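PDB 7EPK: signal recognition particle 54 kDa protein from Aeropyrum pernix, which belongs to the SRP54 family, multidomain proteins of the signal recognition particle that combine a helical bundle, a P-loop GTPase domain and a signal peptide binding domain. Local coordinates for residues Thr381-Glu384 with Leu385-Glu389; Leu413-Tyr416 with Tyr417-Lys421. All coordinates share one frame; numbering follows the deposited sequence.

Interaction 1 (Thr381-Glu384 with Leu385-Glu389)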
loop_
_atom_site.group_PDB
_atom_site.type_symbol
_atom_site.label_atom_id
_atom_site.label_comp_id
_atom_site.label_asym_id
_atom_site.label_seq_id
_atom_site.Cartn_x
_atom_site.Cartn_y
_atom_site.Cartn_z
ATOM N N THR A 381 6.136 4.190 37.955
ATOM C CA THR A 381 7.112 5.292 37.705
ATOM C C THR A 381 8.391 4.702 37.103
ATOM O O THR A 381 8.653 3.493 37.250
ATOM C CB THR A 381 7.476 6.102 38.967
ATOM O OG1 THR A 381 8.425 5.410 39.773
ATOM C CG2 THR A 381 6.308 6.409 39.873
ATOM N N TYR A 382 9.205 5.541 36.482
ATOM C CA TYR A 382 10.525 5.124 35.947
ATOM C C TYR A 382 11.386 4.570 37.086
ATOM O O TYR A 382 12.167 3.653 36.827
ATOM C CB TYR A 382 11.200 6.286 35.217
ATOM C CG TYR A 382 10.483 6.677 33.953
ATOM C CD1 TYR A 382 10.478 5.841 32.849
ATOM C CD2 TYR A 382 9.751 7.844 33.888
ATOM C CE1 TYR A 382 9.802 6.189 31.687
ATOM C CE2 TYR A 382 9.065 8.200 32.744
ATOM C CZ TYR A 382 9.095 7.380 31.630
ATOM O OH TYR A 382 8.413 7.747 30.502
ATOM N N GLU A 383 11.264 5.144 38.281
ATOM C CA GLU A 383 11.998 4.702 39.495
ATOM C C GLU A 383 11.483 3.324 39.910
ATOM O O GLU A 383 12.293 2.413 40.135
ATOM C CB GLU A 383 11.801 5.691 40.638
ATOM C CG GLU A 383 12.565 5.333 41.895
ATOM C CD GLU A 383 12.226 6.244 43.057
ATOM O OE1 GLU A 383 11.151 6.027 43.616
ATOM O OE2 GLU A 383 13.012 7.183 43.383
ATOM N N GLU A 384 10.168 3.161 39.965
ATOM C CA GLU A 384 9.531 1.834 40.159
ATOM C C GLU A 384 10.005 0.852 39.088
ATOM O O GLU A 384 10.416 -0.226 39.477
ATOM C CB GLU A 384 8.018 1.968 40.166
ATOM C CG GLU A 384 7.556 2.796 41.338
ATOM C CD GLU A 384 6.070 2.768 41.524
ATOM O OE1 GLU A 384 5.622 3.427 42.464
ATOM O OE2 GLU A 384 5.385 2.098 40.712
ATOM N N LEU A 385 10.004 1.219 37.803
ATOM C CA LEU A 385 10.445 0.282 36.726
ATOM C C LEU A 385 11.822 -0.273 37.103
ATOM O O LEU A 385 12.070 -1.455 36.896
ATOM C CB LEU A 385 10.496 0.994 35.367
ATOM C CG LEU A 385 9.277 0.889 34.429
ATOM C CD1 LEU A 385 8.256 -0.170 34.839
ATOM C CD2 LEU A 385 8.598 2.241 34.270
ATOM N N ASP A 386 12.661 0.571 37.691
ATOM C CA ASP A 386 14.089 0.267 37.960
ATOM C C ASP A 386 14.193 -0.603 39.202
ATOM O O ASP A 386 14.977 -1.546 39.186
ATOM C CB ASP A 386 14.910 1.538 38.178
ATOM C CG ASP A 386 16.389 1.235 38.262
ATOM O OD1 ASP A 386 16.829 0.292 37.574
ATOM O OD2 ASP A 386 17.079 1.936 39.014
ATOM N N ARG A 387 13.440 -0.234 40.233
ATOM C CA ARG A 387 13.487 -0.831 41.582
ATOM C C ARG A 387 12.064 -1.214 41.978
ATOM O O ARG A 387 11.396 -0.504 42.725
ATOM C CB ARG A 387 14.124 0.190 42.535
ATOM C CG ARG A 387 15.635 0.334 42.388
ATOM C CD ARG A 387 16.180 1.524 43.154
ATOM N NE ARG A 387 15.853 1.447 44.574
ATOM C CZ ARG A 387 15.497 2.480 45.344
ATOM N NH1 ARG A 387 15.420 3.713 44.858
ATOM N NH2 ARG A 387 15.223 2.281 46.620
ATOM N N PRO A 388 11.517 -2.331 41.471
ATOM C CA PRO A 388 10.133 -2.686 41.784
ATOM C C PRO A 388 9.942 -3.115 43.253
ATOM O O PRO A 388 8.811 -3.189 43.688
ATOM C CB PRO A 388 9.849 -3.819 40.786
ATOM C CG PRO A 388 11.204 -4.456 40.552
ATOM C CD PRO A 388 12.177 -3.292 40.575
ATOM N N GLU A 389 11.039 -3.390 43.971
ATOM C CA GLU A 389 11.072 -3.747 45.425
ATOM C C GLU A 389 10.644 -2.550 46.285
ATOM O O GLU A 389 10.175 -2.774 47.416
ATOM C CB GLU A 389 12.465 -4.221 45.861
ATOM C CG GLU A 389 13.633 -3.434 45.261
ATOM C CD GLU A 389 14.162 -3.937 43.917
ATOM O OE1 GLU A 389 13.601 -4.924 43.359
ATOM O OE2 GLU A 389 15.146 -3.346 43.421
#

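Interaction 2 (Leu413-Tyr416 with Tyr417-Lys421)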
loop_
_atom_site.group_PDB
_atom_site.type_symbol
_atom_site.label_atom_id
_atom_site.label_comp_id
_atom_site.label_asym_id
_atom_site.label_seq_id
_atom_site.Cartn_x
_atom_site.Cartn_y
_atom_site.Cartn_z
ATOM N N LEU A 413 2.031 -10.091 39.491
ATOM C CA LEU A 413 3.198 -9.720 38.646
ATOM C C LEU A 413 4.428 -9.707 39.549
ATOM O O LEU A 413 5.429 -10.385 39.230
ATOM C CB LEU A 413 2.967 -8.341 37.995
ATOM C CG LEU A 413 4.168 -7.663 37.310
ATOM C CD1 LEU A 413 4.925 -8.614 36.393
ATOM C CD2 LEU A 413 3.724 -6.449 36.508
ATOM N N LEU A 414 4.332 -8.951 40.642
ATOM C CA LEU A 414 5.454 -8.742 41.579
ATOM C C LEU A 414 6.020 -10.106 41.987
ATOM O O LEU A 414 7.249 -10.314 41.807
ATOM C CB LEU A 414 4.966 -7.885 42.746
ATOM C CG LEU A 414 5.379 -6.415 42.649
ATOM C CD1 LEU A 414 5.049 -5.811 41.293
ATOM C CD2 LEU A 414 4.745 -5.595 43.756
ATOM N N VAL A 415 5.159 -11.037 42.411
ATOM C CA VAL A 415 5.580 -12.419 42.803
ATOM C C VAL A 415 6.262 -13.062 41.594
ATOM O O VAL A 415 7.352 -13.647 41.788
ATOM C CB VAL A 415 4.405 -13.274 43.323
ATOM C CG1 VAL A 415 4.807 -14.720 43.593
ATOM C CG2 VAL A 415 3.794 -12.671 44.575
ATOM N N TYR A 416 5.648 -12.932 40.409
ATOM C CA TYR A 416 6.116 -13.514 39.120
ATOM C C TYR A 416 7.559 -13.080 38.908
ATOM O O TYR A 416 8.466 -13.941 38.786
ATOM C CB TYR A 416 5.236 -13.072 37.947
ATOM C CG TYR A 416 5.640 -13.631 36.606
ATOM C CD1 TYR A 416 5.222 -14.890 36.204
ATOM C CD2 TYR A 416 6.436 -12.901 35.735
ATOM C CE1 TYR A 416 5.590 -15.414 34.976
ATOM C CE2 TYR A 416 6.813 -13.412 34.505
ATOM C CZ TYR A 416 6.380 -14.670 34.124
ATOM O OH TYR A 416 6.734 -15.190 32.919
ATOM N N TYR A 417 7.758 -11.765 38.934
ATOM C CA TYR A 417 9.095 -11.131 38.901
ATOM C C TYR A 417 9.977 -11.858 39.925
ATOM O O TYR A 417 10.927 -12.523 39.495
ATOM C CB TYR A 417 8.937 -9.617 39.062
ATOM C CG TYR A 417 10.179 -8.891 39.503
ATOM C CD1 TYR A 417 11.171 -8.529 38.611
ATOM C CD2 TYR A 417 10.368 -8.582 40.838
ATOM C CE1 TYR A 417 12.317 -7.875 39.040
ATOM C CE2 TYR A 417 11.503 -7.927 41.282
ATOM C CZ TYR A 417 12.478 -7.566 40.380
ATOM O OH TYR A 417 13.556 -6.884 40.859
ATOM N N LYS A 418 9.638 -11.811 41.221
ATOM C CA LYS A 418 10.472 -12.408 42.310
ATOM C C LYS A 418 10.668 -13.901 42.037
ATOM O O LYS A 418 11.812 -14.376 42.144
ATOM C CB LYS A 418 9.850 -12.235 43.700
ATOM C CG LYS A 418 9.689 -10.799 44.192
ATOM C CD LYS A 418 8.638 -10.671 45.294
ATOM C CE LYS A 418 8.210 -9.254 45.618
ATOM N NZ LYS A 418 7.017 -9.247 46.500
ATOM N N ASN A 419 9.589 -14.607 41.697
ATOM C CA ASN A 419 9.594 -16.087 41.575
ATOM C C ASN A 419 10.535 -16.471 40.426
ATOM O O ASN A 419 11.372 -17.368 40.632
ATOM C CB ASN A 419 8.180 -16.664 41.440
ATOM C CG ASN A 419 8.010 -17.962 42.200
ATOM O OD1 ASN A 419 8.622 -18.972 41.858
ATOM N ND2 ASN A 419 7.186 -17.942 43.235
ATOM N N LEU A 420 10.432 -15.801 39.274
ATOM C CA LEU A 420 11.355 -16.030 38.134
ATOM C C LEU A 420 12.773 -15.792 38.638
ATOM O O LEU A 420 13.605 -16.693 38.468
ATOM C CB LEU A 420 11.020 -15.114 36.952
ATOM C CG LEU A 420 10.131 -15.721 35.863
ATOM C CD1 LEU A 420 10.884 -16.792 35.081
ATOM C CD2 LEU A 420 8.839 -16.298 36.443
ATOM N N LYS A 421 13.002 -14.653 39.298
ATOM C CA LYS A 421 14.355 -14.162 39.692
ATOM C C LYS A 421 15.063 -15.146 40.635
ATOM O O LYS A 421 16.306 -15.289 40.506
ATOM C CB LYS A 421 14.278 -12.797 40.373
ATOM C CG LYS A 421 15.643 -12.256 40.747
ATOM C CD LYS A 421 15.804 -10.818 40.403
ATOM C CE LYS A 421 14.901 -9.927 41.220
ATOM N NZ LYS A 421 15.438 -8.548 41.247
#

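Interaction 1 (Thr381-Glu384 with Leu385-Glu389)
Leu-385 closes the first turn of helix 382-386 onto Thr-381. Its amide N donates to Thr-381 O at 2.7 Å, with an N-H...O angle of 160°. The following two amides are held less evenly. Arg-387 N reaches Glu-383 O at 2.9 Å. Asp-386 N makes only weak bonds, to Tyr-382 O at 3.2 Å and to Glu-383 O at 3.1 Å. Glu-383 O therefore has two donors, one of them weak.

The compact part is the start of the helix and its inner side. Thr-381 is the N-cap: its OG1 accepts the amide of Glu-384, 2.9 Å from N to OG1 and almost straight at 177°. Glu-384 is buried. Its CG lies opposite the carbonyl carbon (chi1 -64°), and the rest of the chain runs extended. This carries the carboxylate to helix 393-402, where OE1 forms salt bridges with Arg-395 and Arg-398. Two cationic partners probably favour the charged form. Leu-385 turns to another neighbour and packs on Met-326.

The solvent side is looser. The exposed Tyr-382 ring is only lightly met: Leu-385 CD2 stays 4.3 Å from Tyr-382 CD1, oblique to the ring. Glu-383 and Arg-387 stand one turn apart with opposite charges, but Glu-383 OE2 and Arg-387 NH1 are 4.5 Å apart, too far for a salt bridge. Any attraction between them is probably weak.

The backbone departs from helical angles at Arg-387. Pro-388 N has no hydrogen to offer Glu-384 O, so the bonding pattern cannot continue there, and a 3-10 segment begins. This is a short alpha-helix with a threonine N-cap and a proline just past its end, within the helical signal peptide binding domain.

Interaction 2 (Leu413-Tyr416 with Tyr417-Lys421)
The backbone from Leu-413 to Lys-421 is an uninterrupted stretch of helix 409-423, joined by i to i+4 hydrogen bonds. Tyr-417 N donates to Leu-413 O at 2.7 Å. Lys-418 N follows with Leu-414 O at 2.9 Å, and Leu-420 N with Tyr-416 O at 2.8 Å. Asn-419 N and Val-415 O are placed too close together for the length of their bond to be trusted.

The clearest side-chain contact is between Tyr-416 and Leu-420. Leu-420 CD2 sits over the centre of one face of the Tyr-416 ring in a CH-pi contact. It is 3.7 Å from the ring centroid and 13° off the normal. The ring reaches this place because CG of Tyr-416 is trans to the backbone N (chi1 -179°). Its OH hydrogen-bonds with Ala-362 O and Gln-332 NE2.

Tyr-417 uses another side of the helix. Leu-414 O lies in the plane of its ring, at the edge, 3.7 Å from CD2. The Tyr-417 OH accepts from Lys-421 NZ one turn on and also meets Glu-389 OE1. Lys-418 starts alongside the same carbonyl, with CG 3.4 Å from Leu-414 O. Its extended chain then runs back toward Leu-414, ending with Lys-418 NZ 4.5 Å from Leu-414 CB. On the exposed face, the side chains of Val-415 and Asn-419 run alongside each other in one direction. Val-415 CG1 and Asn-419 ND2 are 4.0 Å apart, a loose contact.

The buried faces are covered by other helices of the domain. Helix 326-337 brings Ile-329 against Leu-413, Tyr-416 and Tyr-417. Helix 367-379 brings Trp-373 against Leu-413 and against the Tyr-416 ring. The loop residue Ile-324 meets Leu-420 and Lys-421.

How the interactions relate
Both interactions belong to the signal peptide binding domain, their centres about 14 Å apart. Interaction 1 is the more superficial: a short capped helix whose main side-chain anchor is ionic, toward helix 393-402. Interaction 2 is largely buried and lies inside one longer helix. Its side chains are mostly aromatic and aliphatic, with an exposed polar flank. Helix 326-337 is a shared neighbour, and Met-326 touches both Leu-385 and Leu-414. The two also meet directly at Tyr-417. Pro-388 CG packs 3.4 Å from Tyr-417 CZ, and Glu-389 OE1 probably hydrogen-bonds to Tyr-417 OH at 3.2 Å. The end of 385-389 thus rests against helix 409-423.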